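Local coordinates for protein Rio2 kinase (PDB 4GYI) that binds ADP and magnesium, forms a phosphoaspartate in its active site, and probably acts as an ATPase and serine/threonine kinase in pre-40S ribosome maturation, at residues A270-Y273 with F274-V278; K282-F285 with E286-H290; D302-K305 with T306-K309. All coordinates share one frame; numbering follows the deposited sequence.

Interaction 1: A270-Y273 with F274-V278; sequences AEMY and FDRDV
R276 lies alongside the ring of Y273, and its guanidinium overlaps the ring's edge rather than its face: NH2 stands near the ring plane, 3.7 Å from CD1 of Y273. The two flat groups are almost perpendicular, at 88°, so CD1 of Y273 points onto one face of the guanidinium. A bend at chi3 (70°) of an otherwise extended arginine chain puts the guanidinium there. M272, one turn back from R276, folds its methyl CE over the centre of the Y273 ring and leaves SD 4.1 Å from NH1 of R276. A water accepts from R276 NE and donates to Y273 O and to OD1 of D277. Y273 O also takes the helical bond from D277 N at 3.1 Å, so two donors grip this carbonyl. Helix 270-289 of the RIO domain probably corresponds to the F helix of protein kinases, whose aspartate holds the backbone of the catalytic loop. Consistent with this, D277 accepts from the amides of G229 and F231, R276 NH2 donates to G229 O, and the side chains of D277 and N235, a magnesium ligand, are about 8 Å apart. On the outer surface D275 and E271 run side by side, two like charges with OE2 of E271 4.0 Å from OD2 of D275, which also lies 3.5 Å from E271 CG. An alanine in place of D275 would probably cost E271 CG this carboxylate contact. F274 carries its ring toward Y300 and A303 of helix 300-304, and toward I218 and L219 of helix 207-223.

Interaction 2: K282-F285 with E286-H290; sequences KRFF and ERRFH
F284 sets its CG trans to the backbone N (chi1 177°) and F289 sets its own opposite the carbonyl carbon (chi1 -47°), turns that bring the two rings together where CE2 of F284 meets CE2 of F289 at 3.5 Å. R288 runs alongside both: its CB lies over the face of the F284 ring, 4.0 Å from the ring centroid in a CH-pi contact, while its CG approaches CZ of F284 at 3.6 Å. The same methylene CG covers the centre of the F289 ring, and the R288 guanidinium presents one face to CE1 of F289 before NH2 reaches V201 O. F289 in turn aims its edge at the face of F285, a T-shaped pair with the planes at 62°. These three phenylalanines form an aromatic cluster near the C-terminal end of helix 270-289 in the RIO domain. F285 and F289 pack on helix 207-223: F285 touches L210 and L214 and meets the ring of Y211 edge to face, and F289 rests on P207. F284 lies against M198 and E233. R287 is pressed close to the helix, CG lying 3.1 Å from R283 O, a carbonyl that accepts from both E286 N and R287 N. The R287 guanidinium crosses the F284 ring at about a right angle, bringing NH1 to the ring's edge near CD1. NE of R287 comes within 3.3 Å of R283 NH2, a pairing of like charges probably eased by the salt bridge from R287 NH2 to E233. H290, with positive phi, is the first residue to leave helical backbone angles, and the bond from F289 N to F285 O is already weak.

Interaction 3: D302-K305 with T306-K309; sequences DAKK and TVGK
T306 turns its hydroxyl back onto the helix it follows, OG1 donating to A303 O at 3.1 Å while its own amide N reaches the same oxygen at 2.9 Å. A chi1 of -36° keeps OG1 beside the backbone N, and both donors come to the carbonyl from one face, each well above its plane. The backbone turns away just here: K304 to V307 make a type I beta turn, closed by a weak bond of 3.4 Å from V307 N to K304 O, and the chain passes from helix 300-304 into the loop that leads to helix 326-341. The chi1 of V307, 23°, lies far from a staggered position, with CG1 3.0 Å from K304 O, so its modelled rotation is doubtful. The peptide bond between V307 and G308 is cis, and K309 beyond it points back toward the turn. CG of K309 stands anti to the carbonyl carbon, and a bend at chi2 (-51°) curls the chain over K305 O, with CG 3.3 Å and CE 3.4 Å from that oxygen. K305 is more tightly folded, bent at chi2 and chi3, and its NZ remains 6.9 Å from NZ of K309. A303 is buried against M265, whereas K304 stretches out, its side chain passing M265 and D266. The polar hold is thus placed on backbone carbonyls: the threonine adds a second bond to A303 O beyond the amide's, while across the turn K309 gives aliphatic contact to K305 O and the K305 and K309 ammonium groups stay apart.

How the interactions relate
Going from the N terminus, interaction 1 spans the first turns of helix 270-289, and interaction 2 its last, their centres 18 Å apart on one continuous helix. Interaction 3 follows at the end of helix 300-304, where a tight turn leads into the loop before helix 326-341. All three are local and in series: none nests in or crosses another, and none closes a long loop. Although the chain leaves helix 270-289 beside interaction 2, it is interaction 1 that meets interaction 3, CE1 of F274 touching CB of A303 at 3.6 Å. Helix 300-304 thereby returns to the start of helix 270-289, which also packs on helix 207-223.

Interaction 1: A270-Y273 with F274-V278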
loop_
_atom_site.group_PDB
_atom_site.type_symbol
_atom_site.label_atom_id
_atom_site.label_comp_id
_atom_site.label_asym_id
_atom_site.label_seq_id
_atom_site.Cartn_x
_atom_site.Cartn_y
_atom_site.Cartn_z
ATOM N N ALA A 270 -3.792 18.067 -12.371
ATOM C CA ALA A 270 -5.034 17.538 -11.799
ATOM C C ALA A 270 -6.069 17.218 -12.866
ATOM O O ALA A 270 -6.748 16.193 -12.779
ATOM C CB ALA A 270 -5.610 18.469 -10.758
ATOM N N GLU A 271 -6.155 18.068 -13.888
ATOM C CA GLU A 271 -7.134 17.866 -14.953
ATOM C C GLU A 271 -6.902 16.551 -15.701
ATOM O O GLU A 271 -7.842 15.816 -15.981
ATOM C CB GLU A 271 -7.178 19.054 -15.928
ATOM C CG GLU A 271 -8.166 18.859 -17.078
ATOM C CD GLU A 271 -8.497 20.149 -17.829
ATOM O OE1 GLU A 271 -7.919 21.216 -17.512
ATOM O OE2 GLU A 271 -9.351 20.094 -18.743
ATOM N N MET A 272 -5.650 16.256 -16.019
ATOM C CA MET A 272 -5.324 14.991 -16.659
ATOM C C MET A 272 -5.707 13.806 -15.743
ATOM O O MET A 272 -6.301 12.830 -16.203
ATOM C CB MET A 272 -3.839 14.958 -17.044
ATOM C CG MET A 272 -3.351 13.619 -17.633
ATOM S SD MET A 272 -2.927 12.302 -16.446
ATOM C CE MET A 272 -1.496 13.014 -15.636
ATOM N N TYR A 273 -5.390 13.899 -14.453
ATOM C CA TYR A 273 -5.698 12.806 -13.512
ATOM C C TYR A 273 -7.209 12.623 -13.319
ATOM O O TYR A 273 -7.719 11.499 -13.330
ATOM C CB TYR A 273 -5.005 13.000 -12.157
ATOM C CG TYR A 273 -3.495 12.850 -12.186
ATOM C CD1 TYR A 273 -2.897 11.610 -12.402
ATOM C CD2 TYR A 273 -2.664 13.947 -11.973
ATOM C CE1 TYR A 273 -1.516 11.476 -12.426
ATOM C CE2 TYR A 273 -1.280 13.823 -11.994
ATOM C CZ TYR A 273 -0.712 12.591 -12.223
ATOM O OH TYR A 273 0.663 12.473 -12.244
ATOM N N PHE A 274 -7.923 13.730 -13.143
ATOM C CA PHE A 274 -9.381 13.683 -13.088
ATOM C C PHE A 274 -9.953 12.995 -14.329
ATOM O O PHE A 274 -10.642 11.977 -14.214
ATOM C CB PHE A 274 -9.963 15.089 -12.952
ATOM C CG PHE A 274 -11.450 15.118 -12.759
ATOM C CD1 PHE A 274 -12.001 15.023 -11.492
ATOM C CD2 PHE A 274 -12.303 15.250 -13.851
ATOM C CE1 PHE A 274 -13.378 15.053 -11.308
ATOM C CE2 PHE A 274 -13.673 15.279 -13.678
ATOM C CZ PHE A 274 -14.212 15.181 -12.394
ATOM N N ASP A 275 -9.658 13.550 -15.505
ATOM C CA ASP A 275 -10.240 13.069 -16.758
ATOM C C ASP A 275 -9.934 11.598 -16.977
ATOM O O ASP A 275 -10.745 10.861 -17.526
ATOM C CB ASP A 275 -9.710 13.868 -17.944
ATOM C CG ASP A 275 -10.318 15.254 -18.040
ATOM O OD1 ASP A 275 -11.430 15.460 -17.506
ATOM O OD2 ASP A 275 -9.687 16.139 -18.662
ATOM N N ARG A 276 -8.756 11.178 -16.525
ATOM C CA ARG A 276 -8.312 9.812 -16.718
ATOM C C ARG A 276 -9.137 8.838 -15.879
ATOM O O ARG A 276 -9.497 7.761 -16.345
ATOM C CB ARG A 276 -6.838 9.682 -16.381
ATOM C CG ARG A 276 -6.201 8.428 -16.934
ATOM C CD ARG A 276 -4.706 8.410 -16.645
ATOM N NE ARG A 276 -4.442 8.227 -15.226
ATOM C CZ ARG A 276 -3.230 8.240 -14.676
ATOM N NH1 ARG A 276 -2.154 8.427 -15.431
ATOM N NH2 ARG A 276 -3.094 8.061 -13.366
ATOM N N ASP A 277 -9.427 9.215 -14.641
ATOM C CA ASP A 277 -10.296 8.408 -13.785
ATOM C C ASP A 277 -11.688 8.230 -14.424
ATOM O O ASP A 277 -12.190 7.107 -14.557
ATOM C CB ASP A 277 -10.405 9.023 -12.370
ATOM C CG ASP A 277 -9.171 8.704 -11.462
ATOM O OD1 ASP A 277 -8.309 7.872 -11.854
ATOM O OD2 ASP A 277 -9.083 9.275 -10.338
ATOM N N VAL A 278 -12.300 9.337 -14.827
ATOM C CA VAL A 278 -13.617 9.299 -15.463
ATOM C C VAL A 278 -13.601 8.441 -16.743
ATOM O O VAL A 278 -14.494 7.624 -16.967
ATOM C CB VAL A 278 -14.103 10.732 -15.803
ATOM C CG1 VAL A 278 -15.341 10.692 -16.680
ATOM C CG2 VAL A 278 -14.351 11.544 -14.534
HETATM O O HOH W 1 -6.132 9.073 -12.888
#

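Interaction 2: K282-F285 with E286-H290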
loop_
_atom_site.group_PDB
_atom_site.type_symbol
_atom_site.label_atom_id
_atom_site.label_comp_id
_atom_site.label_asym_id
_atom_site.label_seq_id
_atom_site.Cartn_x
_atom_site.Cartn_y
_atom_site.Cartn_z
ATOM N N LYS A 282 -15.835 5.089 -17.794
ATOM C CA LYS A 282 -16.619 5.039 -19.030
ATOM C C LYS A 282 -16.166 3.884 -19.923
ATOM O O LYS A 282 -16.992 3.118 -20.415
ATOM C CB LYS A 282 -16.521 6.356 -19.814
ATOM C CG LYS A 282 -17.197 7.527 -19.129
ATOM C CD LYS A 282 -17.144 8.782 -20.018
ATOM C CE LYS A 282 -17.687 10.000 -19.277
ATOM N NZ LYS A 282 -17.681 11.274 -20.055
ATOM N N ARG A 283 -14.856 3.765 -20.139
ATOM C CA ARG A 283 -14.317 2.662 -20.940
ATOM C C ARG A 283 -14.824 1.313 -20.430
ATOM O O ARG A 283 -15.377 0.529 -21.195
ATOM C CB ARG A 283 -12.792 2.657 -20.924
ATOM C CG ARG A 283 -12.121 3.365 -22.086
ATOM C CD ARG A 283 -10.632 3.032 -22.087
ATOM N NE ARG A 283 -10.423 1.592 -21.953
ATOM C CZ ARG A 283 -9.977 0.804 -22.926
ATOM N NH1 ARG A 283 -9.665 1.315 -24.109
ATOM N NH2 ARG A 283 -9.829 -0.497 -22.712
ATOM N N PHE A 284 -14.640 1.059 -19.135
ATOM C CA PHE A 284 -15.075 -0.198 -18.547
ATOM C C PHE A 284 -16.570 -0.449 -18.768
ATOM O O PHE A 284 -16.966 -1.515 -19.242
ATOM C CB PHE A 284 -14.740 -0.267 -17.056
ATOM C CG PHE A 284 -15.244 -1.515 -16.399
ATOM C CD1 PHE A 284 -14.585 -2.722 -16.588
ATOM C CD2 PHE A 284 -16.402 -1.492 -15.630
ATOM C CE1 PHE A 284 -15.050 -3.887 -15.993
ATOM C CE2 PHE A 284 -16.888 -2.641 -15.046
ATOM C CZ PHE A 284 -16.202 -3.846 -15.212
ATOM N N PHE A 285 -17.388 0.548 -18.463
ATOM C CA PHE A 285 -18.826 0.430 -18.660
ATOM C C PHE A 285 -19.218 0.255 -20.111
ATOM O O PHE A 285 -20.280 -0.271 -20.410
ATOM C CB PHE A 285 -19.563 1.604 -18.032
ATOM C CG PHE A 285 -19.840 1.398 -16.580
ATOM C CD1 PHE A 285 -21.120 1.174 -16.131
ATOM C CD2 PHE A 285 -18.796 1.359 -15.669
ATOM C CE1 PHE A 285 -21.363 0.953 -14.785
ATOM C CE2 PHE A 285 -19.036 1.145 -14.330
ATOM C CZ PHE A 285 -20.316 0.939 -13.888
ATOM N N GLU A 286 -18.348 0.667 -21.016
ATOM C CA GLU A 286 -18.669 0.541 -22.420
ATOM C C GLU A 286 -18.350 -0.876 -22.879
ATOM O O GLU A 286 -19.173 -1.517 -23.532
ATOM C CB GLU A 286 -17.918 1.586 -23.242
ATOM C CG GLU A 286 -18.532 1.876 -24.592
ATOM C CD GLU A 286 -18.260 0.787 -25.607
ATOM O OE1 GLU A 286 -17.234 0.084 -25.459
ATOM O OE2 GLU A 286 -19.071 0.631 -26.551
ATOM N N ARG A 287 -17.168 -1.378 -22.528
ATOM C CA ARG A 287 -16.780 -2.718 -22.970
ATOM C C ARG A 287 -17.452 -3.861 -22.193
ATOM O O ARG A 287 -17.766 -4.903 -22.772
ATOM C CB ARG A 287 -15.253 -2.889 -23.032
ATOM C CG ARG A 287 -14.499 -2.354 -21.834
ATOM C CD ARG A 287 -12.984 -2.533 -21.980
ATOM N NE ARG A 287 -12.236 -1.875 -20.902
ATOM C CZ ARG A 287 -11.916 -2.442 -19.738
ATOM N NH1 ARG A 287 -12.274 -3.692 -19.477
ATOM N NH2 ARG A 287 -11.234 -1.755 -18.829
ATOM N N ARG A 288 -17.696 -3.661 -20.900
ATOM C CA ARG A 288 -18.250 -4.728 -20.057
ATOM C C ARG A 288 -19.786 -4.815 -20.058
ATOM O O ARG A 288 -20.346 -5.911 -20.110
ATOM C CB ARG A 288 -17.690 -4.637 -18.628
ATOM C CG ARG A 288 -18.365 -5.549 -17.601
ATOM C CD ARG A 288 -18.175 -7.037 -17.877
ATOM N NE ARG A 288 -18.887 -7.851 -16.885
ATOM C CZ ARG A 288 -20.085 -8.412 -17.072
ATOM N NH1 ARG A 288 -20.727 -8.271 -18.228
ATOM N NH2 ARG A 288 -20.643 -9.123 -16.100
ATOM N N PHE A 289 -20.471 -3.675 -20.011
ATOM C CA PHE A 289 -21.939 -3.693 -19.990
ATOM C C PHE A 289 -22.570 -3.010 -21.204
ATOM O O PHE A 289 -23.790 -2.871 -21.272
ATOM C CB PHE A 289 -22.479 -3.039 -18.719
ATOM C CG PHE A 289 -21.801 -3.499 -17.460
ATOM C CD1 PHE A 289 -21.999 -4.783 -16.977
ATOM C CD2 PHE A 289 -20.975 -2.645 -16.758
ATOM C CE1 PHE A 289 -21.383 -5.201 -15.823
ATOM C CE2 PHE A 289 -20.360 -3.051 -15.605
ATOM C CZ PHE A 289 -20.554 -4.335 -15.136
ATOM N N HIS A 290 -21.737 -2.592 -22.154
ATOM C CA HIS A 290 -22.211 -1.884 -23.336
ATOM C C HIS A 290 -23.102 -0.719 -22.937
ATOM O O HIS A 290 -24.160 -0.490 -23.522
ATOM C CB HIS A 290 -22.912 -2.850 -24.289
ATOM C CG HIS A 290 -22.050 -4.005 -24.681
ATOM N ND1 HIS A 290 -21.043 -3.894 -25.616
ATOM C CD2 HIS A 290 -22.004 -5.279 -24.226
ATOM C CE1 HIS A 290 -20.429 -5.057 -25.738
ATOM N NE2 HIS A 290 -20.993 -5.915 -24.905
#

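Interaction 3: D302-K305 with T306-K309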
loop_
_atom_site.group_PDB
_atom_site.type_symbol
_atom_site.label_atom_id
_atom_site.label_comp_id
_atom_site.label_asym_id
_atom_site.label_seq_id
_atom_site.Cartn_x
_atom_site.Cartn_y
_atom_site.Cartn_z
ATOM N N ASP A 302 -15.676 21.854 -13.998
ATOM C CA ASP A 302 -16.866 21.796 -13.157
ATOM C C ASP A 302 -16.454 21.405 -11.747
ATOM O O ASP A 302 -16.685 22.146 -10.799
ATOM C CB ASP A 302 -17.867 20.754 -13.663
ATOM C CG ASP A 302 -18.257 20.958 -15.108
ATOM O OD1 ASP A 302 -18.586 19.940 -15.768
ATOM O OD2 ASP A 302 -18.238 22.121 -15.576
ATOM N N ALA A 303 -15.848 20.223 -11.626
ATOM C CA ALA A 303 -15.458 19.665 -10.329
ATOM C C ALA A 303 -14.650 20.630 -9.447
ATOM O O ALA A 303 -14.928 20.756 -8.254
ATOM C CB ALA A 303 -14.695 18.347 -10.519
ATOM N N LYS A 304 -13.664 21.313 -10.031
ATOM C CA LYS A 304 -12.793 22.176 -9.243
ATOM C C LYS A 304 -13.538 23.311 -8.538
ATOM O O LYS A 304 -13.111 23.773 -7.486
ATOM C CB LYS A 304 -11.635 22.738 -10.076
ATOM C CG LYS A 304 -10.521 23.301 -9.198
ATOM C CD LYS A 304 -9.304 23.764 -9.975
ATOM C CE LYS A 304 -8.138 23.990 -9.017
ATOM N NZ LYS A 304 -6.890 24.413 -9.705
ATOM N N LYS A 305 -14.653 23.751 -9.113
ATOM C CA LYS A 305 -15.453 24.814 -8.503
ATOM C C LYS A 305 -16.052 24.376 -7.160
ATOM O O LYS A 305 -16.451 25.210 -6.343
ATOM C CB LYS A 305 -16.576 25.261 -9.451
ATOM C CG LYS A 305 -16.106 25.888 -10.760
ATOM C CD LYS A 305 -15.359 27.203 -10.541
ATOM C CE LYS A 305 -16.266 28.283 -9.949
ATOM N NZ LYS A 305 -15.597 29.622 -9.848
ATOM N N THR A 306 -16.094 23.065 -6.936
ATOM C CA THR A 306 -16.820 22.489 -5.812
ATOM C C THR A 306 -15.945 22.222 -4.582
ATOM O O THR A 306 -16.443 21.830 -3.525
ATOM C CB THR A 306 -17.510 21.189 -6.253
ATOM O OG1 THR A 306 -17.953 21.338 -7.606
ATOM C CG2 THR A 306 -18.706 20.879 -5.366
ATOM N N VAL A 307 -14.643 22.436 -4.711
ATOM C CA VAL A 307 -13.742 22.195 -3.591
ATOM C C VAL A 307 -13.382 23.496 -2.883
ATOM O O VAL A 307 -13.104 24.507 -3.534
ATOM C CB VAL A 307 -12.469 21.434 -4.054
ATOM C CG1 VAL A 307 -12.232 21.646 -5.518
ATOM C CG2 VAL A 307 -11.240 21.841 -3.251
ATOM N N GLY A 308 -13.471 23.510 -1.556
ATOM C CA GLY A 308 -14.224 22.536 -0.789
ATOM C C GLY A 308 -15.453 23.308 -0.319
ATOM O O GLY A 308 -15.492 23.859 0.785
ATOM N N LYS A 309 -16.448 23.385 -1.194
ATOM C CA LYS A 309 -17.650 24.143 -0.909
ATOM C C LYS A 309 -18.535 23.403 0.090
ATOM O O LYS A 309 -18.404 22.184 0.258
ATOM C CB LYS A 309 -18.406 24.431 -2.206
ATOM C CG LYS A 309 -17.580 25.197 -3.237
ATOM C CD LYS A 309 -16.950 26.449 -2.638
ATOM C CE LYS A 309 -16.165 27.229 -3.684
ATOM N NZ LYS A 309 -15.419 28.361 -3.079
#